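Local coordinates for ribosomal protein L11 methyltransferase (Lactobacillus delbrueckii subsp. bulgaricus ATCC BAA-365, PDB 3GRZ), which probably transfers methyl groups from S-adenosyl-L-methionine to lysine side chains of ribosomal protein L11, this chain being the C-terminal, cofactor-binding part of the enzyme, at residues Thr63-Gly68 with Ser117-Val122; Ile73-Ala78 with Val86-Ile91. One frame throughout, in Å; residues are numbered along the deposited sequence. Where two conformers were deposited one is given.

Contact 1. Residues Thr63-Gly68 with Ser117-Val122; sequences TVADVG and SLLADV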
ATOM      1  N   THR B  63       1.761 -16.188   9.747  1.00 30.16           N
ATOM      2  CA  THR B  63       1.966 -16.045  11.180  1.00 31.19           C
ATOM      3  C   THR B  63       2.754 -14.752  11.441  1.00 32.80           C
ATOM      4  O   THR B  63       3.742 -14.463  10.762  1.00 28.71           O
ATOM      5  CB  THR B  63       2.688 -17.272  11.788  1.00 32.19           C
ATOM      6  OG1 THR B  63       3.978 -17.423  11.184  1.00 31.31           O
ATOM      7  CG2 THR B  63       1.864 -18.545  11.567  1.00 28.69           C
ATOM      8  N   VAL B  64       2.288 -13.969  12.416  1.00 29.33           N
ATOM      9  CA  VAL B  64       2.761 -12.594  12.604  1.00 29.03           C
ATOM     10  C   VAL B  64       3.281 -12.382  14.018  1.00 31.60           C
ATOM     11  O   VAL B  64       2.661 -12.851  14.976  1.00 30.36           O
ATOM     12  CB  VAL B  64       1.622 -11.550  12.325  1.00 25.06           C
ATOM     13  CG1 VAL B  64       2.090 -10.114  12.573  1.00 27.69           C
ATOM     14  CG2 VAL B  64       1.048 -11.695  10.911  1.00 31.31           C
ATOM     15  N   ALA B  65       4.423 -11.696  14.132  1.00 28.55           N
ATOM     16  CA  ALA B  65       4.842 -11.057  15.381  1.00 28.04           C
ATOM     17  C   ALA B  65       4.846  -9.555  15.163  1.00 31.23           C
ATOM     18  O   ALA B  65       5.480  -9.070  14.228  1.00 30.70           O
ATOM     19  CB  ALA B  65       6.230 -11.523  15.830  1.00 26.60           C
ATOM     20  N   ASP B  66       4.122  -8.836  16.019  1.00 31.63           N
ATOM     21  CA  ASP B  66       4.107  -7.380  16.029  1.00 31.85           C
ATOM     22  C   ASP B  66       4.920  -6.923  17.227  1.00 31.38           C
ATOM     23  O   ASP B  66       4.487  -7.056  18.375  1.00 37.59           O
ATOM     24  CB  ASP B  66       2.665  -6.859  16.105  1.00 29.85           C
ATOM     25  CG  ASP B  66       2.579  -5.324  16.182  1.00 43.93           C
ATOM     26  OD1 ASP B  66       3.558  -4.626  15.814  1.00 44.14           O
ATOM     27  OD2 ASP B  66       1.516  -4.811  16.617  1.00 41.50           O
ATOM     28  N   VAL B  67       6.097  -6.382  16.953  1.00 29.90           N
ATOM     29  CA  VAL B  67       7.072  -6.061  17.989  1.00 27.09           C
ATOM     30  C   VAL B  67       6.943  -4.594  18.364  1.00 29.74           C
ATOM     31  O   VAL B  67       6.932  -3.740  17.484  1.00 31.86           O
ATOM     32  CB  VAL B  67       8.517  -6.370  17.499  1.00 28.65           C
ATOM     33  CG1 VAL B  67       9.547  -6.018  18.562  1.00 34.43           C
ATOM     34  CG2 VAL B  67       8.647  -7.837  17.120  1.00 28.74           C
ATOM     35  N   GLY B  68       6.849  -4.300  19.663  1.00 33.26           N
ATOM     36  CA  GLY B  68       6.636  -2.921  20.124  1.00 25.79           C
ATOM     37  C   GLY B  68       5.219  -2.470  19.839  1.00 32.56           C
ATOM     38  O   GLY B  68       4.992  -1.360  19.361  1.00 27.58           O
ATOM     39  N   SER B 117      11.020  -7.543  25.891  1.00 37.01           N
ATOM     40  CA  SER B 117      11.791  -6.616  25.092  1.00 42.92           C
ATOM     41  C   SER B 117      12.206  -7.259  23.769  1.00 43.76           C
ATOM     42  O   SER B 117      12.924  -8.262  23.754  1.00 41.18           O
ATOM     43  CB  SER B 117      13.018  -6.144  25.872  1.00 43.92           C
ATOM     44  OG  SER B 117      13.712  -5.151  25.148  1.00 51.92           O
ATOM     45  N   LEU B 118      11.739  -6.664  22.669  1.00 43.04           N
ATOM     46  CA  LEU B 118      11.994  -7.137  21.304  1.00 42.58           C
ATOM     47  C   LEU B 118      11.519  -8.567  21.125  1.00 40.85           C
ATOM     48  O   LEU B 118      10.330  -8.832  21.275  1.00 42.90           O
ATOM     49  CB  LEU B 118      13.458  -6.932  20.895  1.00 44.08           C
ATOM     50  CG  LEU B 118      13.852  -5.448  20.899  1.00 49.70           C
ATOM     51  CD1 LEU B 118      15.326  -5.291  20.638  1.00 43.44           C
ATOM     52  CD2 LEU B 118      13.027  -4.667  19.880  1.00 46.40           C
ATOM     53  N   LEU B 119      12.431  -9.485  20.820  1.00 40.63           N
ATOM     54  CA  LEU B 119      12.059 -10.890  20.689  1.00 42.58           C
ATOM     55  C   LEU B 119      12.796 -11.796  21.673  1.00 49.26           C
ATOM     56  O   LEU B 119      12.932 -13.000  21.417  1.00 47.38           O
ATOM     57  CB  LEU B 119      12.249 -11.382  19.243  1.00 45.15           C
ATOM     58  CG  LEU B 119      11.310 -10.794  18.181  1.00 39.97           C
ATOM     59  CD1 LEU B 119      11.846 -11.065  16.786  1.00 45.87           C
ATOM     60  CD2 LEU B 119       9.875 -11.296  18.330  1.00 45.62           C
ATOM     61  N   ALA B 120      13.224 -11.212  22.795  0.50 46.88           N
ATOM     62  CA  ALA B 120      13.793 -11.968  23.906  0.50 47.41           C
ATOM     63  C   ALA B 120      12.747 -12.931  24.441  0.50 45.56           C
ATOM     64  O   ALA B 120      11.603 -12.544  24.714  0.50 40.37           O
ATOM     65  CB  ALA B 120      14.280 -11.034  25.014  0.50 45.00           C
ATOM     66  N   ASP B 121      13.127 -14.200  24.526  0.50 42.99           N
ATOM     67  CA  ASP B 121      12.273 -15.212  25.124  0.50 44.30           C
ATOM     68  C   ASP B 121      11.035 -15.524  24.281  0.50 44.14           C
ATOM     69  O   ASP B 121      10.070 -16.118  24.779  0.50 41.37           O
ATOM     70  CB  ASP B 121      11.883 -14.795  26.547  0.50 48.27           C
ATOM     71  CG  ASP B 121      13.076 -14.763  27.491  0.50 53.77           C
ATOM     72  OD1 ASP B 121      13.642 -15.840  27.779  0.50 52.18           O
ATOM     73  OD2 ASP B 121      13.451 -13.656  27.939  0.50 58.60           O
ATOM     74  N   VAL B 122      11.064 -15.132  23.004  1.00 42.57           N
ATOM     75  CA  VAL B 122      10.008 -15.532  22.088  1.00 42.87           C
ATOM     76  C   VAL B 122      10.496 -16.780  21.368  1.00 44.12           C
ATOM     77  O   VAL B 122      11.488 -16.739  20.635  1.00 38.45           O
ATOM     78  CB  VAL B 122       9.649 -14.419  21.082  1.00 41.54           C
ATOM     79  CG1 VAL B 122       8.627 -14.935  20.087  1.00 40.16           C
ATOM     80  CG2 VAL B 122       9.099 -13.206  21.813  1.00 36.91           C
TER
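Val67, the last residue of the inner strand 63-67, meets Leu118 and Leu119 with a different methyl for each. Its CG1, anti to the backbone N (chi1 179°), lies 3.8 Å from Leu118 CA and 4.0 Å from Leu118 CD2. CG2 turns to the next residue and comes within 3.9 Å of Leu119 CD2, the two side chains crossing at about a right angle. A beta-branched residue suits this place because its fork serves two neighbours at once while keeping the extended backbone of a strand. Ala65, two residues earlier on the same face of the sheet, adds a looser touch, its CB 4.4 Å from Leu119 CD2; its small methyl leaves the leucine to do the reaching. Were Val67 replaced by alanine, both branch methyls would go, which is likely to leave Leu118 CD2 and Leu119 CD2 without their nearest partners on this strand and a gap between strand and loop.

Several polar atoms of 117-122 bond within the loop or beyond the two segments. A type II' turn from Ser117 to Ala120 is closed by Ala120 N to Ser117 O at 3.1 Å, and a type II turn from Leu119 to Val122 overlaps it. Leu119 N is hydrogen-bonded to Gln144 OE1 of helix 135-145, which also packs against both leucines.

With the turns holding Ala120 N and Val122 N, and Gln144 holding Leu119 N, purely apolar side chains can close the space between loop and sheet, just beside Gly68, a predicted S-adenosyl-L-methionine-binding residue: the contact relies on shape and burial rather than on directed bonds.

Contact 2. Residues Ile73-Ala78 with Val86-Ile91; sequences ILAIAA and VLATDI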
ATOM      1  N   ILE B  73      -2.494  -1.563  17.410  1.00 27.87           N
ATOM      2  CA  ILE B  73      -3.118  -1.247  16.110  1.00 32.26           C
ATOM      3  C   ILE B  73      -2.699  -2.218  14.975  1.00 29.28           C
ATOM      4  O   ILE B  73      -3.560  -2.779  14.288  1.00 29.15           O
ATOM      5  CB  ILE B  73      -2.910   0.270  15.705  1.00 32.56           C
ATOM      6  CG1 ILE B  73      -3.507   0.594  14.333  1.00 32.85           C
ATOM      7  CG2 ILE B  73      -1.432   0.696  15.731  1.00 26.71           C
ATOM      8  CD1 ILE B  73      -4.997   0.496  14.269  1.00 40.41           C
ATOM      9  N   LEU B  74      -1.390  -2.435  14.820  1.00 25.57           N
ATOM     10  CA  LEU B  74      -0.890  -3.286  13.742  1.00 29.43           C
ATOM     11  C   LEU B  74      -1.212  -4.767  13.963  1.00 30.72           C
ATOM     12  O   LEU B  74      -1.537  -5.474  13.006  1.00 31.22           O
ATOM     13  CB  LEU B  74       0.600  -3.070  13.508  1.00 26.39           C
ATOM     14  CG  LEU B  74       1.092  -1.655  13.163  1.00 31.29           C
ATOM     15  CD1 LEU B  74       2.600  -1.652  12.974  1.00 29.19           C
ATOM     16  CD2 LEU B  74       0.386  -1.073  11.934  1.00 27.94           C
ATOM     17  N   ALA B  75      -1.160  -5.226  15.216  1.00 29.49           N
ATOM     18  CA  ALA B  75      -1.568  -6.604  15.544  1.00 31.02           C
ATOM     19  C   ALA B  75      -3.038  -6.813  15.191  1.00 26.76           C
ATOM     20  O   ALA B  75      -3.403  -7.825  14.594  1.00 27.76           O
ATOM     21  CB  ALA B  75      -1.315  -6.916  17.026  1.00 27.98           C
ATOM     22  N   ILE B  76      -3.869  -5.835  15.533  1.00 26.89           N
ATOM     23  CA  ILE B  76      -5.307  -5.893  15.235  1.00 28.23           C
ATOM     24  C   ILE B  76      -5.580  -5.894  13.718  1.00 29.54           C
ATOM     25  O   ILE B  76      -6.378  -6.675  13.223  1.00 29.01           O
ATOM     26  CB  ILE B  76      -6.058  -4.724  15.932  1.00 27.76           C
ATOM     27  CG1 ILE B  76      -6.059  -4.947  17.453  1.00 24.66           C
ATOM     28  CG2 ILE B  76      -7.508  -4.570  15.408  1.00 28.57           C
ATOM     29  CD1 ILE B  76      -6.286  -3.650  18.258  1.00 35.08           C
ATOM     30  N   ALA B  77      -4.911  -5.005  13.001  1.00 30.27           N
ATOM     31  CA  ALA B  77      -5.047  -4.926  11.558  1.00 30.73           C
ATOM     32  C   ALA B  77      -4.589  -6.204  10.868  1.00 28.53           C
ATOM     33  O   ALA B  77      -5.250  -6.680   9.954  1.00 29.97           O
ATOM     34  CB  ALA B  77      -4.263  -3.766  11.052  1.00 30.70           C
ATOM     35  N   ALA B  78      -3.470  -6.765  11.325  1.00 28.19           N
ATOM     36  CA  ALA B  78      -2.986  -8.033  10.791  1.00 29.92           C
ATOM     37  C   ALA B  78      -4.019  -9.136  10.985  1.00 29.89           C
ATOM     38  O   ALA B  78      -4.267  -9.914  10.061  1.00 31.68           O
ATOM     39  CB  ALA B  78      -1.648  -8.420  11.437  1.00 21.64           C
ATOM     40  N   VAL B  86      -1.325 -14.215  15.512  1.00 31.50           N
ATOM     41  CA  VAL B  86      -0.702 -12.935  15.873  1.00 34.16           C
ATOM     42  C   VAL B  86      -0.168 -12.981  17.299  1.00 36.37           C
ATOM     43  O   VAL B  86      -0.908 -13.279  18.243  1.00 34.63           O
ATOM     44  CB  VAL B  86      -1.665 -11.708  15.727  1.00 35.72           C
ATOM     45  CG1 VAL B  86      -0.901 -10.409  15.948  1.00 30.88           C
ATOM     46  CG2 VAL B  86      -2.331 -11.663  14.355  1.00 32.05           C
ATOM     47  N   LEU B  87       1.127 -12.713  17.433  1.00 34.68           N
ATOM     48  CA  LEU B  87       1.729 -12.425  18.721  1.00 34.34           C
ATOM     49  C   LEU B  87       2.094 -10.946  18.735  1.00 37.11           C
ATOM     50  O   LEU B  87       2.733 -10.449  17.806  1.00 35.70           O
ATOM     51  CB  LEU B  87       2.986 -13.270  18.961  1.00 30.97           C
ATOM     52  CG  LEU B  87       3.802 -12.895  20.212  1.00 33.63           C
ATOM     53  CD1 LEU B  87       3.018 -13.182  21.519  1.00 35.63           C
ATOM     54  CD2 LEU B  87       5.131 -13.624  20.217  1.00 37.90           C
ATOM     55  N   ALA B  88       1.669 -10.246  19.780  1.00 33.31           N
ATOM     56  CA  ALA B  88       2.006  -8.842  19.956  1.00 33.66           C
ATOM     57  C   ALA B  88       2.878  -8.699  21.205  1.00 33.98           C
ATOM     58  O   ALA B  88       2.518  -9.212  22.283  1.00 32.56           O
ATOM     59  CB  ALA B  88       0.728  -8.013  20.069  1.00 31.50           C
ATOM     60  N   THR B  89       4.031  -8.038  21.062  1.00 29.60           N
ATOM     61  CA  THR B  89       4.959  -7.850  22.185  1.00 28.14           C
ATOM     62  C   THR B  89       5.207  -6.379  22.521  1.00 34.76           C
ATOM     63  O   THR B  89       5.159  -5.516  21.635  1.00 31.14           O
ATOM     64  CB  THR B  89       6.341  -8.544  21.968  1.00 33.14           C
ATOM     65  OG1 THR B  89       7.143  -7.767  21.078  1.00 37.23           O
ATOM     66  CG2 THR B  89       6.182  -9.956  21.420  1.00 41.84           C
ATOM     67  N   ASP B  90       5.457  -6.099  23.801  1.00 31.24           N
ATOM     68  CA  ASP B  90       5.943  -4.780  24.243  1.00 34.98           C
ATOM     69  C   ASP B  90       6.482  -4.884  25.658  1.00 38.25           C
ATOM     70  O   ASP B  90       6.257  -5.886  26.333  1.00 41.81           O
ATOM     71  CB  ASP B  90       4.844  -3.710  24.154  1.00 32.78           C
ATOM     72  CG  ASP B  90       5.389  -2.318  23.749  1.00 47.70           C
ATOM     73  OD1 ASP B  90       6.495  -1.928  24.176  1.00 52.49           O
ATOM     74  OD2 ASP B  90       4.704  -1.603  22.997  1.00 40.89           O
ATOM     75  N   ILE B  91       7.187  -3.848  26.105  1.00 41.32           N
ATOM     76  CA  ILE B  91       7.858  -3.847  27.409  1.00 43.06           C
ATOM     77  C   ILE B  91       6.979  -3.404  28.581  1.00 44.02           C
ATOM     78  O   ILE B  91       7.307  -3.678  29.730  1.00 47.72           O
ATOM     79  CB  ILE B  91       9.122  -2.948  27.412  1.00 41.07           C
ATOM     80  CG1 ILE B  91       8.801  -1.550  26.864  1.00 41.96           C
ATOM     81  CG2 ILE B  91      10.229  -3.592  26.640  1.00 46.03           C
ATOM     82  CD1 ILE B  91       9.814  -0.475  27.249  1.00 48.70           C
TER
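Ala75 and Ala88 face each other methyl to methyl, CB to CB at 3.8 Å, where helix 73-78 runs antiparallel to strand 86-90 at an angle of 177°. The same Ala75 CB lies 3.7 Å from Val86 CG1, so a single methyl fills the space between two side chains that project from one face of the strand. Alanine suits both sides of this pairing: its short side chain lets the axes approach to 8.7 Å. Val86 supplies the bulk. With CG1 anti to its backbone N (chi1 -173°), that methyl also reaches Ala75 O at 3.8 Å, while CG2 is turned along the helix and lies 4.4 Å from Ala78 CB, a lighter touch one turn beyond Ala75.

Helix and strand are the second and third elements of the beta-alpha-beta unit formed by 63-67, 73-80 and 85-90, part of the cofactor-binding half of a Rossmann-like methyltransferase fold. Ala75 falls at the alanine of a possible GxGxxA pattern begun by Gly70 and Gly72, consistent with a small residue being needed where the helix comes down on the sheet.

Beyond this buried patch the strand runs on past the start of the helix segment. Towards its C-terminal end, Asp90 and the exposed Ile91 make no contact with the helix. Here polar bonds take over: Asp90 OD1 accepts a hydrogen bond from Ile91 N through its anti lone pair at 2.8 Å, with an N-H...O angle of 148°, and OD2 is held by Gly70 N and Ser95 OG. These bonds would fix the rotation of the carboxylate, whose residue is predicted to bind S-adenosyl-L-methionine; OD1 also bonds a glycerol, probably from the crystallisation liquor.

Overall arrangement
After a small three-stranded sheet and helix 44-57, the chain lays down strand 63-67, passes through helix 73-80 and returns as strand 85-90, where contact 2 closes a short loop of the beta-alpha-beta unit. Helix 93-105 and edge strand 112-115 follow before loop 117-122 comes back to strand 63-67 and closes contact 1. Contact 2 is therefore nested inside the larger loop of contact 1, their centres 9 Å apart. The joint between them is the sheet itself: Asp66 N to Leu87 O, at 2.8 Å, is a probable hydrogen bond between neighbouring parallel strands. Helix 73-78 and loop 117-122 cover opposite faces, since the Asp66 side chain meets the helix, whereas Ala65 and Val67 meet the loop.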